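PDB 3D4O: dipicolinate synthase subunit A from Bacillus halodurans, which probably forms, with a partner subunit, the enzyme that oxidises dihydrodipicolinate to dipicolinic acid, a compound of bacterial spores. Local coordinates for residues G5-I10 with K30-G35; V9-D14 with I62-S67. All blocks are in the same frame, centred on the assembly; numbering follows the deposited sequence.

Contact 1 (G5-I10 with K30-G35); sequences GKHVVI and KISLVG
The strands 7-10 and 30-34 run parallel, their axes 21° apart and 4.8 Å from each other at the closest point. Five backbone hydrogen bonds join the two segments, from K30 N to K6 O at one end to V34 N to I10 O at the other. The shortest is V8 N to K30 O at 2.8 Å.

H7, V9, K30 and S32 project from one face of the sheet. CG of H7 is anti to the backbone N (chi1 171°), which lays the ring alongside strand 30-34. H7 ND1 gives a weak second bond to K30 O, 3.4 Å long. The extended K30 side chain crosses H7 obliquely and puts K30 CD over one face of the H7 ring, 4.2 Å from its centroid, a CH-pi contact. At the ring edge, H7 CE1 lies 3.0 Å from S32 OG. An alanine in place of H7 would remove the ring and would probably leave K30 and S32 without their shared packing surface.

On the other face, I10 CB meets L33 CD1 at 3.7 Å, and I10 CD1 reaches I31 CG2. Helix 15-26 covers this side through I21 and L24. The strands and helix form the first beta-alpha-beta unit of a Rossmann-type domain.

Contact 2 (V9-D14 with I62-S67); sequences VIIGGD and ILLPIS. With EDO (1,2-ethanediol), chain M.
Strand 7-11 has strand 61-63 as its parallel neighbour here, and the contact is tight at the strands and looser beyond them. Two nearly straight hydrogen bonds hold the strands: L63 N to V9 O at 2.7 Å, and I11 N to L63 O at 3.0 Å. L63 thus uses both its backbone N and its O toward strand 7-11.

The closest packing is between V9 and I62, which lie side by side. V9 CG1 sits between its own backbone N and carbonyl carbon (chi1 62°), and meets I62 CG1 at 3.4 Å, tighter than usual van der Waals contact. I11 CD1 rests on I62 CG2 on the same face. On the other face, L63 CD2 lies 3.9 Å from I10 CG1, and L63 also packs on I20 and L24 of helix 15-26.

Past the strands no direct backbone hydrogen bond joins the segments. A water bridges the gap, within hydrogen-bonding distance of G12 O and L63 O. P65 fills in beside it. P65 CD is 3.2 Å from I11 O, and P65 CG lies against G13 N. G12 and G13 both have positive phi, which suits glycine. On the looser side, beyond the strand ends, both hydroxyls of a 1,2-ethanediol, probably from the crystallisation liquor, donate to L64 O. The bond from 1,2-ethanediol O1 to L64 O is 2.7 Å long.

D14 N-caps the helix that follows, and its OD2 has a salt bridge to R16. A glycine-bearing turn between the first strand and helix, facing the end of the fourth strand, is characteristic of a Rossmann-type fold.

How the contacts relate
From the N terminus, the chain first lays down strand 7-11, which serves both contacts. It turns at G12 and G13, runs through helix 15-26 and returns as strand 30-34. Contact 1 closes this short loop. The chain then goes on through strand 46-49, at the outer edge of the sheet beside 30-34, and comes back across as strand 61-63. There contact 2 closes a longer loop, which encloses strand 30-34. V9 and I10 take part in both. The two contacts also touch directly, through a probable hydrogen bond from G12 N to V34 O. Together they place strand 7-11 between 30-34 and 61-63, joining the two halves of the six-stranded N-terminal sheet.

Contact 1 (G5-I10 with K30-G35)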
# COMPACT_ATOMS: atom_id res chain seq x y z
N GLY C 5 -0.77 23.89 35.92
CA GLY C 5 0.32 24.79 36.29
C GLY C 5 1.56 24.60 35.46
O GLY C 5 2.56 25.30 35.63
N LYS C 6 1.49 23.62 34.57
CA LYS C 6 2.61 23.34 33.67
C LYS C 6 2.39 24.03 32.35
O LYS C 6 1.28 24.17 31.89
CB LYS C 6 2.87 21.84 33.54
CG LYS C 6 3.42 21.32 34.86
CD LYS C 6 4.19 20.00 34.76
CE LYS C 6 5.10 19.85 35.99
NZ LYS C 6 6.10 18.74 35.89
N HIS C 7 3.47 24.57 31.80
CA HIS C 7 3.43 25.28 30.54
C HIS C 7 4.35 24.64 29.55
O HIS C 7 5.56 24.55 29.77
CB HIS C 7 3.78 26.76 30.75
CG HIS C 7 3.98 27.53 29.48
ND1 HIS C 7 3.31 27.22 28.31
CD2 HIS C 7 4.70 28.64 29.21
CE1 HIS C 7 3.66 28.09 27.37
NE2 HIS C 7 4.49 28.96 27.89
N VAL C 8 3.76 24.16 28.46
CA VAL C 8 4.52 23.52 27.40
C VAL C 8 4.35 24.23 26.05
O VAL C 8 3.30 24.77 25.73
CB VAL C 8 4.20 21.97 27.24
CG1 VAL C 8 3.99 21.31 28.60
CG2 VAL C 8 2.98 21.74 26.37
N VAL C 9 5.44 24.25 25.30
CA VAL C 9 5.42 24.78 23.96
C VAL C 9 5.56 23.58 23.03
O VAL C 9 6.44 22.73 23.19
CB VAL C 9 6.51 25.85 23.68
CG1 VAL C 9 7.90 25.30 23.85
CG2 VAL C 9 6.34 26.42 22.27
N ILE C 10 4.60 23.52 22.12
CA ILE C 10 4.51 22.52 21.09
C ILE C 10 4.81 23.21 19.79
O ILE C 10 4.08 24.09 19.36
CB ILE C 10 3.10 21.87 21.05
CG1 ILE C 10 2.77 21.19 22.39
CG2 ILE C 10 2.98 20.85 19.94
CD1 ILE C 10 1.50 20.29 22.35
N LYS C 30 -1.03 24.29 30.14
CA LYS C 30 -0.98 25.54 29.36
C LYS C 30 -0.11 25.24 28.15
O LYS C 30 1.00 24.76 28.29
CB LYS C 30 -0.40 26.70 30.16
CG LYS C 30 -0.30 28.00 29.35
CD LYS C 30 0.30 29.15 30.19
CE LYS C 30 0.54 30.40 29.34
NZ LYS C 30 1.21 31.47 30.10
N ILE C 31 -0.66 25.53 26.97
CA ILE C 31 -0.02 25.21 25.68
C ILE C 31 0.14 26.34 24.67
O ILE C 31 -0.83 26.83 24.10
CB ILE C 31 -0.81 24.11 24.93
CG1 ILE C 31 -1.02 22.88 25.82
CG2 ILE C 31 -0.07 23.74 23.62
CD1 ILE C 31 -2.13 21.92 25.34
N SER C 32 1.39 26.72 24.45
CA SER C 32 1.75 27.69 23.41
C SER C 32 2.01 26.88 22.16
O SER C 32 2.86 25.98 22.15
CB SER C 32 2.98 28.49 23.79
OG SER C 32 2.70 29.36 24.87
N LEU C 33 1.25 27.17 21.11
CA LEU C 33 1.28 26.34 19.88
C LEU C 33 1.83 27.03 18.64
O LEU C 33 1.20 27.91 18.05
CB LEU C 33 -0.14 25.80 19.60
CG LEU C 33 -0.32 24.70 18.57
CD1 LEU C 33 0.42 23.42 19.02
CD2 LEU C 33 -1.86 24.45 18.35
N VAL C 34 3.02 26.58 18.25
CA VAL C 34 3.73 27.19 17.11
C VAL C 34 3.74 26.28 15.89
O VAL C 34 4.05 25.08 15.98
CB VAL C 34 5.20 27.55 17.50
CG1 VAL C 34 5.90 28.29 16.38
CG2 VAL C 34 5.24 28.35 18.78
N GLY C 35 3.34 26.86 14.76
CA GLY C 35 3.35 26.16 13.47
C GLY C 35 2.03 25.55 13.05
O GLY C 35 1.96 24.78 12.09

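Contact 2 (V9-D14 with I62-S67)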
# COMPACT_ATOMS: atom_id res chain seq x y z
N VAL C 9 5.44 24.25 25.30
CA VAL C 9 5.42 24.78 23.96
C VAL C 9 5.56 23.58 23.03
O VAL C 9 6.44 22.73 23.19
CB VAL C 9 6.51 25.85 23.68
CG1 VAL C 9 7.90 25.30 23.85
CG2 VAL C 9 6.34 26.42 22.27
N ILE C 10 4.60 23.52 22.12
CA ILE C 10 4.51 22.52 21.09
C ILE C 10 4.81 23.21 19.79
O ILE C 10 4.08 24.09 19.36
CB ILE C 10 3.10 21.87 21.05
CG1 ILE C 10 2.77 21.19 22.39
CG2 ILE C 10 2.98 20.85 19.94
CD1 ILE C 10 1.50 20.29 22.35
N ILE C 11 5.90 22.78 19.18
CA ILE C 11 6.44 23.40 17.97
C ILE C 11 6.45 22.41 16.85
O ILE C 11 7.18 21.42 16.88
CB ILE C 11 7.87 23.90 18.23
CG1 ILE C 11 7.89 24.78 19.49
CG2 ILE C 11 8.39 24.72 17.03
CD1 ILE C 11 9.26 25.32 19.84
N GLY C 12 5.63 22.70 15.86
CA GLY C 12 5.48 21.85 14.68
C GLY C 12 5.04 20.42 14.90
O GLY C 12 4.66 19.97 15.99
N GLY C 13 5.12 19.72 13.78
CA GLY C 13 4.82 18.29 13.71
C GLY C 13 3.90 17.92 12.60
O GLY C 13 3.78 18.61 11.58
N ASP C 14 3.22 16.81 12.82
CA ASP C 14 2.25 16.32 11.87
C ASP C 14 0.96 15.95 12.56
O ASP C 14 0.64 16.50 13.62
CB ASP C 14 2.81 15.21 10.98
CG ASP C 14 3.18 13.94 11.73
OD1 ASP C 14 2.58 13.65 12.78
OD2 ASP C 14 4.02 13.20 11.23
N ILE C 62 9.50 21.82 26.07
CA ILE C 62 9.46 22.04 24.64
C ILE C 62 9.28 20.73 23.92
O ILE C 62 10.09 19.83 24.05
CB ILE C 62 10.74 22.73 24.17
CG1 ILE C 62 10.91 24.05 24.93
CG2 ILE C 62 10.73 22.90 22.64
CD1 ILE C 62 12.08 24.88 24.47
N LEU C 63 8.19 20.63 23.17
CA LEU C 63 7.85 19.43 22.41
C LEU C 63 8.06 19.65 20.95
O LEU C 63 7.36 20.43 20.29
CB LEU C 63 6.40 18.97 22.68
CG LEU C 63 6.03 18.17 23.94
CD1 LEU C 63 6.71 18.66 25.20
CD2 LEU C 63 4.51 18.13 24.14
N LEU C 64 9.05 18.93 20.45
CA LEU C 64 9.39 18.95 19.05
C LEU C 64 8.81 17.74 18.35
O LEU C 64 8.45 16.75 18.99
CB LEU C 64 10.91 18.97 18.86
CG LEU C 64 11.69 20.11 19.49
CD1 LEU C 64 13.14 20.02 19.13
CD2 LEU C 64 11.09 21.44 19.03
N PRO C 65 8.70 17.80 17.02
CA PRO C 65 8.22 16.64 16.31
C PRO C 65 9.13 15.45 16.51
O PRO C 65 10.22 15.58 17.05
CB PRO C 65 8.28 17.07 14.83
CG PRO C 65 8.36 18.53 14.85
CD PRO C 65 9.03 18.90 16.10
N ILE C 66 8.68 14.30 16.02
CA ILE C 66 9.50 13.09 16.14
C ILE C 66 10.83 13.31 15.44
O ILE C 66 11.87 12.86 15.90
CB ILE C 66 8.76 11.85 15.58
CG1 ILE C 66 7.71 11.39 16.60
CG2 ILE C 66 9.71 10.74 15.28
CD1 ILE C 66 8.25 11.02 17.96
N SER C 67 10.79 14.06 14.35
CA SER C 67 12.00 14.34 13.53
C SER C 67 12.95 15.34 14.18
O SER C 67 14.07 15.52 13.73
CB SER C 67 11.60 14.87 12.16
OG SER C 67 10.74 16.01 12.28
C1 EDO M . 6.86 13.80 20.33
O1 EDO M . 7.34 14.33 19.08
C2 EDO M . 7.52 14.49 21.53
O2 EDO M . 7.42 15.91 21.37
O HOH W 1 5.81 19.04 18.26